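Local coordinates for protein S3-RNase (Pyrus pyrifolia, PDB 1IQQ) that cleaves RNA as a T2-family ribonuclease of the pistil and is responsible for gametophytic self-incompatibility in Japanese pear, at residues D2-T7 / Y93-N98; K58-Q63 / T105-Y110; L136-A141 / T162-I167; E166-S171 / I179-P184. One frame throughout, in Å; residues are numbered along the deposited sequence.

Interaction 1 (D2-T7 / Y93-N98); sequences DYFQFT and YPTIDN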
# COMPACT_ATOMS: atom_id res chain seq x y z
N ASP A 2 -7.94 -12.58 -9.23
CA ASP A 2 -6.86 -12.98 -10.16
C ASP A 2 -5.47 -12.72 -9.61
O ASP A 2 -4.55 -13.48 -9.88
CB ASP A 2 -6.92 -12.20 -11.48
CG ASP A 2 -8.20 -12.44 -12.26
OD1 ASP A 2 -8.71 -13.60 -12.18
OD2 ASP A 2 -8.64 -11.49 -12.93
N TYR A 3 -5.29 -11.63 -8.86
CA TYR A 3 -3.91 -11.26 -8.43
C TYR A 3 -4.03 -10.36 -7.23
O TYR A 3 -5.17 -10.05 -6.81
CB TYR A 3 -3.19 -10.55 -9.58
CG TYR A 3 -3.60 -9.09 -9.85
CD1 TYR A 3 -2.81 -8.04 -9.39
CD2 TYR A 3 -4.77 -8.77 -10.57
CE1 TYR A 3 -3.14 -6.72 -9.60
CE2 TYR A 3 -5.08 -7.43 -10.83
CZ TYR A 3 -4.27 -6.39 -10.31
OH TYR A 3 -4.67 -5.07 -10.48
N PHE A 4 -2.91 -10.00 -6.61
CA PHE A 4 -2.96 -9.08 -5.47
C PHE A 4 -2.31 -7.75 -5.74
O PHE A 4 -1.26 -7.65 -6.45
CB PHE A 4 -2.13 -9.67 -4.31
CG PHE A 4 -2.79 -10.80 -3.61
CD1 PHE A 4 -2.35 -12.08 -3.82
CD2 PHE A 4 -3.80 -10.55 -2.70
CE1 PHE A 4 -2.94 -13.17 -3.08
CE2 PHE A 4 -4.37 -11.60 -1.96
CZ PHE A 4 -3.95 -12.88 -2.14
N GLN A 5 -2.88 -6.71 -5.16
CA GLN A 5 -2.28 -5.39 -5.10
C GLN A 5 -1.90 -5.15 -3.66
O GLN A 5 -2.77 -5.15 -2.77
CB GLN A 5 -3.26 -4.30 -5.46
CG GLN A 5 -3.59 -4.33 -7.00
CD GLN A 5 -4.53 -3.22 -7.36
OE1 GLN A 5 -4.12 -2.06 -7.58
NE2 GLN A 5 -5.81 -3.53 -7.37
N PHE A 6 -0.63 -4.91 -3.37
CA PHE A 6 -0.18 -4.56 -2.00
C PHE A 6 0.22 -3.13 -2.07
O PHE A 6 1.27 -2.77 -2.62
CB PHE A 6 1.00 -5.48 -1.63
CG PHE A 6 1.55 -5.27 -0.23
CD1 PHE A 6 2.89 -5.36 -0.01
CD2 PHE A 6 0.71 -5.06 0.85
CE1 PHE A 6 3.41 -5.26 1.32
CE2 PHE A 6 1.20 -4.96 2.17
CZ PHE A 6 2.55 -5.07 2.41
N THR A 7 -0.62 -2.27 -1.49
CA THR A 7 -0.42 -0.81 -1.60
C THR A 7 0.07 -0.21 -0.32
O THR A 7 -0.48 -0.53 0.77
CB THR A 7 -1.75 -0.16 -1.93
OG1 THR A 7 -2.25 -0.72 -3.17
CG2 THR A 7 -1.55 1.37 -2.15
N TYR A 93 -9.53 -16.08 -0.20
CA TYR A 93 -9.51 -17.50 0.23
C TYR A 93 -9.21 -18.33 -1.03
O TYR A 93 -9.59 -17.96 -2.16
CB TYR A 93 -10.89 -17.95 0.82
CG TYR A 93 -10.95 -19.22 1.76
CD1 TYR A 93 -10.71 -19.18 3.17
CD2 TYR A 93 -11.27 -20.48 1.21
CE1 TYR A 93 -10.80 -20.38 3.98
CE2 TYR A 93 -11.36 -21.66 2.00
CZ TYR A 93 -11.13 -21.61 3.38
OH TYR A 93 -11.27 -22.85 4.04
N PRO A 94 -8.46 -19.44 -0.84
CA PRO A 94 -7.92 -19.90 0.43
C PRO A 94 -6.51 -19.40 0.66
O PRO A 94 -5.98 -19.69 1.69
CB PRO A 94 -8.00 -21.43 0.28
CG PRO A 94 -7.60 -21.55 -1.09
CD PRO A 94 -8.38 -20.52 -1.84
N THR A 95 -5.89 -18.70 -0.32
CA THR A 95 -4.53 -18.18 -0.12
C THR A 95 -4.51 -17.39 1.19
O THR A 95 -3.62 -17.56 1.98
CB THR A 95 -4.12 -17.30 -1.24
OG1 THR A 95 -4.03 -18.12 -2.43
CG2 THR A 95 -2.67 -16.75 -1.03
N ILE A 96 -5.54 -16.57 1.40
CA ILE A 96 -5.72 -15.88 2.71
C ILE A 96 -6.82 -16.73 3.46
O ILE A 96 -7.95 -16.80 2.99
CB ILE A 96 -6.28 -14.45 2.47
CG1 ILE A 96 -5.30 -13.64 1.56
CG2 ILE A 96 -6.54 -13.77 3.85
CD1 ILE A 96 -3.91 -13.44 2.10
N ASP A 97 -6.42 -17.37 4.57
CA ASP A 97 -7.35 -18.29 5.23
C ASP A 97 -8.40 -17.68 6.13
O ASP A 97 -9.50 -18.18 6.23
CB ASP A 97 -6.53 -19.29 6.02
CG ASP A 97 -7.37 -20.42 6.59
OD1 ASP A 97 -7.71 -21.38 5.84
OD2 ASP A 97 -7.66 -20.36 7.80
N ASN A 98 -8.02 -16.63 6.85
CA ASN A 98 -8.91 -16.10 7.87
C ASN A 98 -8.35 -14.73 8.22
O ASN A 98 -7.28 -14.32 7.73
CB ASN A 98 -8.86 -17.06 9.10
CG ASN A 98 -7.48 -17.13 9.75
OD1 ASN A 98 -7.02 -16.21 10.45
ND2 ASN A 98 -6.79 -18.26 9.57
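The loop that brings T95 and I96 to the ring of F4 carries a polar bond between neighbours: N98 ND2 donates a hydrogen bond to D97 OD2 at 2.9 Å. The bond is nearly straight (171°). It uses the anti lone pair of OD2, and the carboxylate oxygen lies close to the amide plane of N98. The same amide is gripped from its other end. N98 is the N-cap of helix 99-112, and its OD1 accepts from H101 N. The loop is also kinked by a cis peptide before P94.

Against this loop F4 makes a purely apolar contact. Its CG is anti to the carbonyl carbon (chi1 -74°), which sends the ring out from the strand toward the loop. T95 CG2 meets the edge of the ring near its plane, 4.1 Å from F4 CE1. I96 CG1 approaches obliquely and lies 4.0 Å from F4 CZ. T95 turns its methyl to the ring, while its OG1 is bonded to Y1 OH.

In the RNase T2 fold, strand 3-10 lies between strands 30-38 and 161-171. F4 therefore also touches L35 and S171, and its ring meets that of Y1. At the start of the strand a classic beta bulge sets D2 and Y3 opposite S38. The loop follows helix 77-89, which carries the active-site residues E84, K87 and H88. The side chain of F4 is about 8 Å from that of H88, the proton acceptor. I96 also touches Y102 and T105 of helix 99-112.

Interaction 2 (K58-Q63 / T105-Y110); sequences KLLEHQ and TVIKMY. With NAG (2-acetamido-2-deoxy-beta-D-glucopyranose), chain B.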
# COMPACT_ATOMS: atom_id res chain seq x y z
N LYS A 58 -3.53 -9.25 20.92
CA LYS A 58 -2.95 -7.95 21.13
C LYS A 58 -1.62 -7.86 20.40
O LYS A 58 -1.30 -6.79 19.88
CB LYS A 58 -2.72 -7.69 22.66
CG LYS A 58 -3.97 -7.61 23.53
CD LYS A 58 -4.64 -6.24 23.47
CE LYS A 58 -5.92 -6.26 24.29
NZ LYS A 58 -6.88 -7.22 23.67
N LEU A 59 -0.81 -8.92 20.41
CA LEU A 59 0.49 -8.84 19.77
C LEU A 59 0.34 -8.54 18.29
O LEU A 59 1.11 -7.75 17.76
CB LEU A 59 1.30 -10.15 19.94
CG LEU A 59 2.64 -10.20 19.18
CD1 LEU A 59 3.62 -9.18 19.72
CD2 LEU A 59 3.20 -11.64 19.25
N LEU A 60 -0.67 -9.13 17.65
CA LEU A 60 -0.90 -8.87 16.18
C LEU A 60 -1.25 -7.43 16.07
O LEU A 60 -0.73 -6.71 15.16
CB LEU A 60 -2.06 -9.73 15.65
CG LEU A 60 -2.47 -9.40 14.20
CD1 LEU A 60 -1.31 -9.68 13.26
CD2 LEU A 60 -3.59 -10.38 13.81
N GLU A 61 -2.17 -6.92 16.91
CA GLU A 61 -2.54 -5.53 16.82
C GLU A 61 -1.40 -4.56 17.06
O GLU A 61 -1.35 -3.49 16.45
CB GLU A 61 -3.76 -5.23 17.72
CG GLU A 61 -5.01 -5.88 17.10
CD GLU A 61 -6.24 -5.87 18.00
OE1 GLU A 61 -6.10 -5.56 19.25
OE2 GLU A 61 -7.33 -6.18 17.44
N HIS A 62 -0.47 -4.94 17.94
CA HIS A 62 0.66 -4.08 18.22
C HIS A 62 1.54 -3.95 16.96
O HIS A 62 2.10 -2.90 16.68
CB HIS A 62 1.45 -4.76 19.33
CG HIS A 62 2.70 -4.06 19.73
ND1 HIS A 62 3.97 -4.23 19.32
CD2 HIS A 62 2.72 -3.04 20.65
CE1 HIS A 62 4.74 -3.30 19.98
NE2 HIS A 62 3.97 -2.60 20.78
N GLN A 63 1.68 -5.03 16.22
CA GLN A 63 2.48 -4.97 14.98
C GLN A 63 1.75 -4.14 13.96
O GLN A 63 2.38 -3.34 13.28
CB GLN A 63 2.72 -6.35 14.42
CG GLN A 63 3.63 -7.26 15.32
CD GLN A 63 3.54 -8.69 14.85
OE1 GLN A 63 4.24 -9.16 13.95
NE2 GLN A 63 2.62 -9.41 15.45
N THR A 105 -0.15 -12.28 6.97
CA THR A 105 0.39 -12.32 5.60
C THR A 105 0.94 -10.94 5.22
O THR A 105 2.02 -10.83 4.63
CB THR A 105 -0.69 -12.71 4.63
OG1 THR A 105 -1.04 -14.10 4.89
CG2 THR A 105 -0.16 -12.55 3.17
N VAL A 106 0.20 -9.86 5.54
CA VAL A 106 0.73 -8.49 5.28
C VAL A 106 2.02 -8.20 6.01
O VAL A 106 2.94 -7.62 5.45
CB VAL A 106 -0.35 -7.47 5.68
CG1 VAL A 106 0.20 -6.05 5.70
CG2 VAL A 106 -1.49 -7.53 4.63
N ILE A 107 2.10 -8.62 7.27
CA ILE A 107 3.33 -8.40 8.08
C ILE A 107 4.48 -9.20 7.46
O ILE A 107 5.62 -8.64 7.34
CB ILE A 107 3.05 -8.87 9.55
CG1 ILE A 107 2.08 -7.89 10.25
CG2 ILE A 107 4.41 -9.02 10.33
CD1 ILE A 107 1.37 -8.46 11.53
N LYS A 108 4.17 -10.40 7.00
CA LYS A 108 5.19 -11.25 6.35
C LYS A 108 5.71 -10.57 5.08
O LYS A 108 6.92 -10.59 4.77
CB LYS A 108 4.62 -12.62 6.00
CG LYS A 108 5.74 -13.63 5.78
CD LYS A 108 5.14 -14.98 5.77
CE LYS A 108 4.47 -15.19 4.46
NZ LYS A 108 5.50 -15.81 3.60
N MET A 109 4.80 -9.95 4.31
CA MET A 109 5.27 -9.26 3.10
C MET A 109 6.13 -8.05 3.46
O MET A 109 7.23 -7.85 2.89
CB MET A 109 4.05 -8.79 2.28
CG MET A 109 3.28 -9.97 1.68
SD MET A 109 1.69 -9.35 1.05
CE MET A 109 1.24 -10.83 0.22
N TYR A 110 5.64 -7.22 4.36
CA TYR A 110 6.33 -5.99 4.69
C TYR A 110 7.68 -6.19 5.38
O TYR A 110 8.66 -5.49 5.08
CB TYR A 110 5.39 -5.14 5.60
CG TYR A 110 5.83 -3.73 5.82
CD1 TYR A 110 5.41 -2.70 4.98
CD2 TYR A 110 6.58 -3.38 6.91
CE1 TYR A 110 5.73 -1.39 5.19
CE2 TYR A 110 6.93 -2.04 7.17
CZ TYR A 110 6.48 -1.05 6.29
OH TYR A 110 6.78 0.26 6.60
C1 NAG B . 10.69 0.64 6.86
C2 NAG B . 10.97 0.36 8.36
C3 NAG B . 11.55 1.64 8.97
C4 NAG B . 12.82 2.09 8.24
C5 NAG B . 12.48 2.22 6.74
C6 NAG B . 13.64 2.54 5.85
C7 NAG B . 9.66 -1.08 9.84
C8 NAG B . 8.43 -1.23 10.69
N2 NAG B . 9.74 0.03 9.07
O3 NAG B . 11.86 1.36 10.35
O4 NAG B . 13.19 3.40 8.71
O5 NAG B . 11.94 0.97 6.27
O6 NAG B . 14.70 1.58 5.97
O7 NAG B . 10.53 -1.96 9.85
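L60 has CG anti to its backbone N (chi1 173°), while I107 has CG1 beside its backbone N (chi1 -71°). These torsions start the two branches toward each other, and the extended end of I107 (chi2 162°) carries its CD1 to L60 CD1. The two methyls are 3.4 Å apart, tighter than a usual carbon contact. This is helix-to-helix packing in the helical layer of the RNase T2 fold, between helix 58-67 and helix 99-112. I107 acts as a knob in the sense of knobs-into-holes: it touches L60, Q63, L64 and I67, which form one hole on the other helix.

Q63 closes the more exposed side of that hole. Its side chain crosses I107 at about a right angle, and its OE1 rests 3.6 Å from I107 CG2. Q63 CB adds a contact of 3.8 Å with I107 CD1. The amide is held by its other end. Q63 NE2 donates to L59 O at 3.2 Å, with an angle of 168° at the hydrogen. The donor stands well above the carbonyl plane, and Q63 N reaches the same oxygen from the opposite face. With an alanine at Q63, L59 O is likely to lose its side-chain donor and a gap to open beside I107 CG2.

V106 and M109 face F6 of strand 3-10, so helix 99-112 is packed on two sides. The hydroxyl of Y110 is bonded to F30 O. The ring edge of Y110 meets the acetyl group of the N-linked NAG, with Y110 CE2 3.9 Å from NAG C8.

Interaction 3 (L136-A141 / T162-I167); sequences LDIENA and TELVEI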
# COMPACT_ATOMS: atom_id res chain seq x y z
N LEU A 136 11.13 8.06 -13.39
CA LEU A 136 11.84 6.81 -13.73
C LEU A 136 12.78 6.42 -12.63
O LEU A 136 12.99 5.23 -12.50
CB LEU A 136 12.65 6.98 -15.03
CG LEU A 136 13.23 5.70 -15.61
CD1 LEU A 136 12.15 4.63 -15.76
CD2 LEU A 136 13.76 6.10 -17.03
N ASP A 137 13.34 7.37 -11.88
CA ASP A 137 14.26 6.98 -10.81
C ASP A 137 13.47 6.31 -9.68
O ASP A 137 13.96 5.35 -9.09
CB ASP A 137 15.04 8.19 -10.29
CG ASP A 137 16.05 8.72 -11.30
OD1 ASP A 137 16.53 7.93 -12.13
OD2 ASP A 137 16.34 9.93 -11.25
N ILE A 138 12.25 6.78 -9.37
CA ILE A 138 11.46 6.13 -8.35
C ILE A 138 11.07 4.72 -8.85
O ILE A 138 11.17 3.75 -8.10
CB ILE A 138 10.18 6.98 -8.10
CG1 ILE A 138 10.60 8.33 -7.53
CG2 ILE A 138 9.30 6.23 -7.04
CD1 ILE A 138 9.51 9.39 -7.49
N GLU A 139 10.55 4.61 -10.08
CA GLU A 139 10.20 3.34 -10.67
C GLU A 139 11.38 2.37 -10.74
O GLU A 139 11.19 1.19 -10.34
CB GLU A 139 9.57 3.49 -12.08
CG GLU A 139 8.21 4.31 -12.03
CD GLU A 139 7.66 4.56 -13.43
OE1 GLU A 139 8.47 4.82 -14.33
OE2 GLU A 139 6.41 4.48 -13.59
N ASN A 140 12.54 2.85 -11.14
CA ASN A 140 13.72 1.95 -11.23
C ASN A 140 14.04 1.43 -9.84
O ASN A 140 14.34 0.23 -9.70
CB ASN A 140 15.00 2.66 -11.70
CG ASN A 140 15.05 2.92 -13.17
OD1 ASN A 140 14.35 2.32 -13.93
ND2 ASN A 140 15.97 3.86 -13.55
N ALA A 141 13.96 2.26 -8.81
CA ALA A 141 14.27 1.82 -7.45
C ALA A 141 13.31 0.72 -7.01
O ALA A 141 13.75 -0.32 -6.40
CB ALA A 141 14.17 3.02 -6.49
N THR A 162 3.84 18.61 -6.93
CA THR A 162 3.26 17.25 -7.10
C THR A 162 4.08 16.36 -6.16
O THR A 162 5.31 16.42 -6.16
CB THR A 162 3.48 16.67 -8.46
OG1 THR A 162 2.74 17.46 -9.42
CG2 THR A 162 3.02 15.23 -8.51
N GLU A 163 3.40 15.63 -5.27
CA GLU A 163 4.14 14.70 -4.39
C GLU A 163 3.70 13.25 -4.54
O GLU A 163 2.55 12.93 -4.89
CB GLU A 163 3.98 15.07 -2.97
CG GLU A 163 2.67 15.32 -2.59
CD GLU A 163 2.73 16.22 -1.34
OE1 GLU A 163 3.59 17.10 -1.29
OE2 GLU A 163 1.93 16.02 -0.46
N LEU A 164 4.67 12.37 -4.31
CA LEU A 164 4.43 10.89 -4.31
C LEU A 164 3.57 10.55 -3.06
O LEU A 164 3.85 11.01 -1.94
CB LEU A 164 5.80 10.21 -4.21
CG LEU A 164 5.79 8.69 -4.13
CD1 LEU A 164 5.22 8.13 -5.52
CD2 LEU A 164 7.22 8.19 -3.91
N VAL A 165 2.56 9.70 -3.25
CA VAL A 165 1.67 9.35 -2.13
C VAL A 165 1.56 7.83 -1.94
O VAL A 165 1.61 7.38 -0.78
CB VAL A 165 0.27 9.88 -2.37
CG1 VAL A 165 -0.59 9.70 -1.07
CG2 VAL A 165 0.33 11.39 -2.74
N GLU A 166 1.41 7.03 -2.99
CA GLU A 166 1.26 5.57 -2.79
C GLU A 166 2.08 4.80 -3.80
O GLU A 166 2.28 5.28 -4.96
CB GLU A 166 -0.22 5.05 -2.92
CG GLU A 166 -1.18 5.66 -1.96
CD GLU A 166 -2.57 5.09 -2.10
OE1 GLU A 166 -2.97 4.54 -3.11
OE2 GLU A 166 -3.35 5.22 -1.12
N ILE A 167 2.55 3.64 -3.37
CA ILE A 167 3.27 2.72 -4.28
C ILE A 167 2.67 1.35 -4.05
O ILE A 167 2.54 0.90 -2.90
CB ILE A 167 4.77 2.70 -4.05
CG1 ILE A 167 5.38 4.00 -4.60
CG2 ILE A 167 5.41 1.51 -4.82
CD1 ILE A 167 6.90 4.21 -4.34
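I138 meets L164 and I167 through apolar contacts alone. One methyl does the work on the helix side. With CG1 beside the backbone N (chi1 -65°), I138 CG2 is left anti to N and faces the strand, where it lies 4.2 Å from L164 CD2 and 4.1 Å from I167 CD1. The side chains of I138 and I167 cross obliquely. L153 of the neighbouring strand also touches I138, and F30 lies against both L164 and I167.

No backbone bond joins the two segments. In helix 135-143, N140 N donates to L136 O at 2.8 Å and A141 N to D137 O at 3.1 Å. V165 of the strand pairs with Y10 and K154. Across from K154 the strand forms a classic beta bulge at V165 and E166. L164 and I167 are three positions apart, and in a regular strand they would point to opposite faces. The bulge between them probably lets both turn toward the helix.

The contact seats helix 135-143 on the sheet of the RNase T2 fold. The buried methyls are held by shape and by exclusion of water, and the contact itself gives the helix no directional bond to the strand.

Interaction 4 (E166-S171 / I179-P184); sequences EITLCS and IDCPHP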
# COMPACT_ATOMS: atom_id res chain seq x y z
N GLU A 166 1.41 7.03 -2.99
CA GLU A 166 1.26 5.57 -2.79
C GLU A 166 2.08 4.80 -3.80
O GLU A 166 2.28 5.28 -4.96
CB GLU A 166 -0.22 5.05 -2.92
CG GLU A 166 -1.18 5.66 -1.96
CD GLU A 166 -2.57 5.09 -2.10
OE1 GLU A 166 -2.97 4.54 -3.11
OE2 GLU A 166 -3.35 5.22 -1.12
N ILE A 167 2.55 3.64 -3.37
CA ILE A 167 3.27 2.72 -4.28
C ILE A 167 2.67 1.35 -4.05
O ILE A 167 2.54 0.90 -2.90
CB ILE A 167 4.77 2.70 -4.05
CG1 ILE A 167 5.38 4.00 -4.60
CG2 ILE A 167 5.41 1.51 -4.82
CD1 ILE A 167 6.90 4.21 -4.34
N THR A 168 2.24 0.67 -5.14
CA THR A 168 1.66 -0.63 -5.07
C THR A 168 2.54 -1.63 -5.75
O THR A 168 3.04 -1.40 -6.88
CB THR A 168 0.31 -0.62 -5.84
OG1 THR A 168 -0.59 0.27 -5.17
CG2 THR A 168 -0.30 -2.07 -5.93
N LEU A 169 2.79 -2.76 -5.08
CA LEU A 169 3.53 -3.90 -5.63
C LEU A 169 2.47 -4.96 -5.94
O LEU A 169 1.66 -5.29 -5.06
CB LEU A 169 4.53 -4.47 -4.60
CG LEU A 169 5.38 -3.42 -3.95
CD1 LEU A 169 6.37 -4.15 -3.04
CD2 LEU A 169 6.18 -2.65 -4.99
N CYS A 170 2.43 -5.50 -7.15
CA CYS A 170 1.43 -6.49 -7.53
C CYS A 170 2.05 -7.88 -7.56
O CYS A 170 3.27 -8.03 -7.84
CB CYS A 170 0.83 -6.15 -8.91
SG CYS A 170 -0.10 -4.60 -8.81
N SER A 171 1.25 -8.90 -7.23
CA SER A 171 1.74 -10.28 -7.23
C SER A 171 0.72 -11.19 -7.75
O SER A 171 -0.46 -10.77 -7.94
CB SER A 171 2.20 -10.67 -5.80
OG SER A 171 1.17 -10.48 -4.82
N ILE A 179 4.17 -9.56 -10.17
CA ILE A 179 3.79 -9.36 -11.55
C ILE A 179 3.72 -7.88 -11.79
O ILE A 179 3.65 -7.09 -10.85
CB ILE A 179 2.44 -9.95 -11.92
CG1 ILE A 179 1.28 -9.28 -11.14
CG2 ILE A 179 2.47 -11.47 -11.71
CD1 ILE A 179 -0.05 -9.77 -11.58
N ASP A 180 3.77 -7.48 -13.06
CA ASP A 180 3.59 -6.05 -13.35
C ASP A 180 2.15 -5.66 -12.95
O ASP A 180 1.17 -6.40 -13.18
CB ASP A 180 3.74 -5.78 -14.86
CG ASP A 180 5.14 -5.95 -15.38
OD1 ASP A 180 6.13 -5.75 -14.67
OD2 ASP A 180 5.20 -6.24 -16.62
N CYS A 181 1.97 -4.44 -12.40
CA CYS A 181 0.65 -3.97 -12.05
C CYS A 181 -0.07 -3.52 -13.33
O CYS A 181 0.48 -2.75 -14.11
CB CYS A 181 0.75 -2.77 -11.12
SG CYS A 181 1.27 -3.14 -9.41
N PRO A 182 -1.29 -4.03 -13.55
CA PRO A 182 -2.05 -3.65 -14.73
C PRO A 182 -2.79 -2.30 -14.34
O PRO A 182 -2.75 -1.88 -13.20
CB PRO A 182 -2.97 -4.87 -14.95
CG PRO A 182 -3.34 -5.35 -13.50
CD PRO A 182 -1.94 -5.12 -12.76
N HIS A 183 -3.37 -1.63 -15.27
CA HIS A 183 -4.13 -0.46 -14.90
C HIS A 183 -3.51 0.77 -14.20
O HIS A 183 -4.01 1.25 -13.14
CB HIS A 183 -5.36 -0.88 -14.12
CG HIS A 183 -6.01 -2.10 -14.71
ND1 HIS A 183 -6.10 -2.27 -16.08
CD2 HIS A 183 -6.56 -3.19 -14.15
CE1 HIS A 183 -6.70 -3.42 -16.33
NE2 HIS A 183 -6.98 -4.00 -15.18
N PRO A 184 -2.41 1.29 -14.76
CA PRO A 184 -1.80 2.49 -14.16
C PRO A 184 -2.77 3.64 -14.43
O PRO A 184 -3.64 3.56 -15.34
CB PRO A 184 -0.52 2.72 -15.00
CG PRO A 184 -0.72 1.89 -16.23
CD PRO A 184 -1.49 0.70 -15.76
O HOH W 1 4.35 -4.96 -9.23
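C170 and C181 point their sulfurs at each other and are joined by a disulfide, SG to SG 2.1 Å. Each SG lies beside its own backbone N (chi1 -66° and -73°), and the bridge has a right-handed twist (chi3 103°). T168 turns its methyl to the bridge, with CG2 4.0 Å from C181 SG, while its OG1 is bonded to T7 OG1.

I179 also packs on C170. Its CG1 sits between the backbone N and the carbonyl carbon, 3.9 Å from C170 CB, and its CD1 reaches on to 3.8 Å from S171 O. Cutting I179 back to an alanine is likely to open a gap beside C170 CB and to take away the neighbour of the S171 carbonyl.

The backbones meet at the same place. I179 N donates to C170 O at 2.9 Å, from well above the carbonyl plane. In the return direction a water accepts from C170 N and donates to I179 O at 2.8 Å, bridging the two segments. D180 points away, and its OD1 is hydrogen-bonded to K150 N.

The result is a disulfide-closed loop that returns to the end of strand 161-171 in the RNase T2 fold.

Overall arrangement
The chain starts in strand 3-10. Interaction 1 closes a long loop by bringing 93-98 back to its first residues. Interaction 2 opens within that loop and closes beyond it, at 105-110, so the two cross. They touch where F6 packs on V106 and M109, which ties the sheet to the helical layer. Interactions 3 and 4 follow in series and close much shorter loops. They share E166 and I167 on strand 161-171, one reaching back to helix 135-143 and the other forward to 179-184. This strand pairs with strand 3-10: F6 N lies 2.9 Å from L169 O, which links interaction 1 to interaction 4.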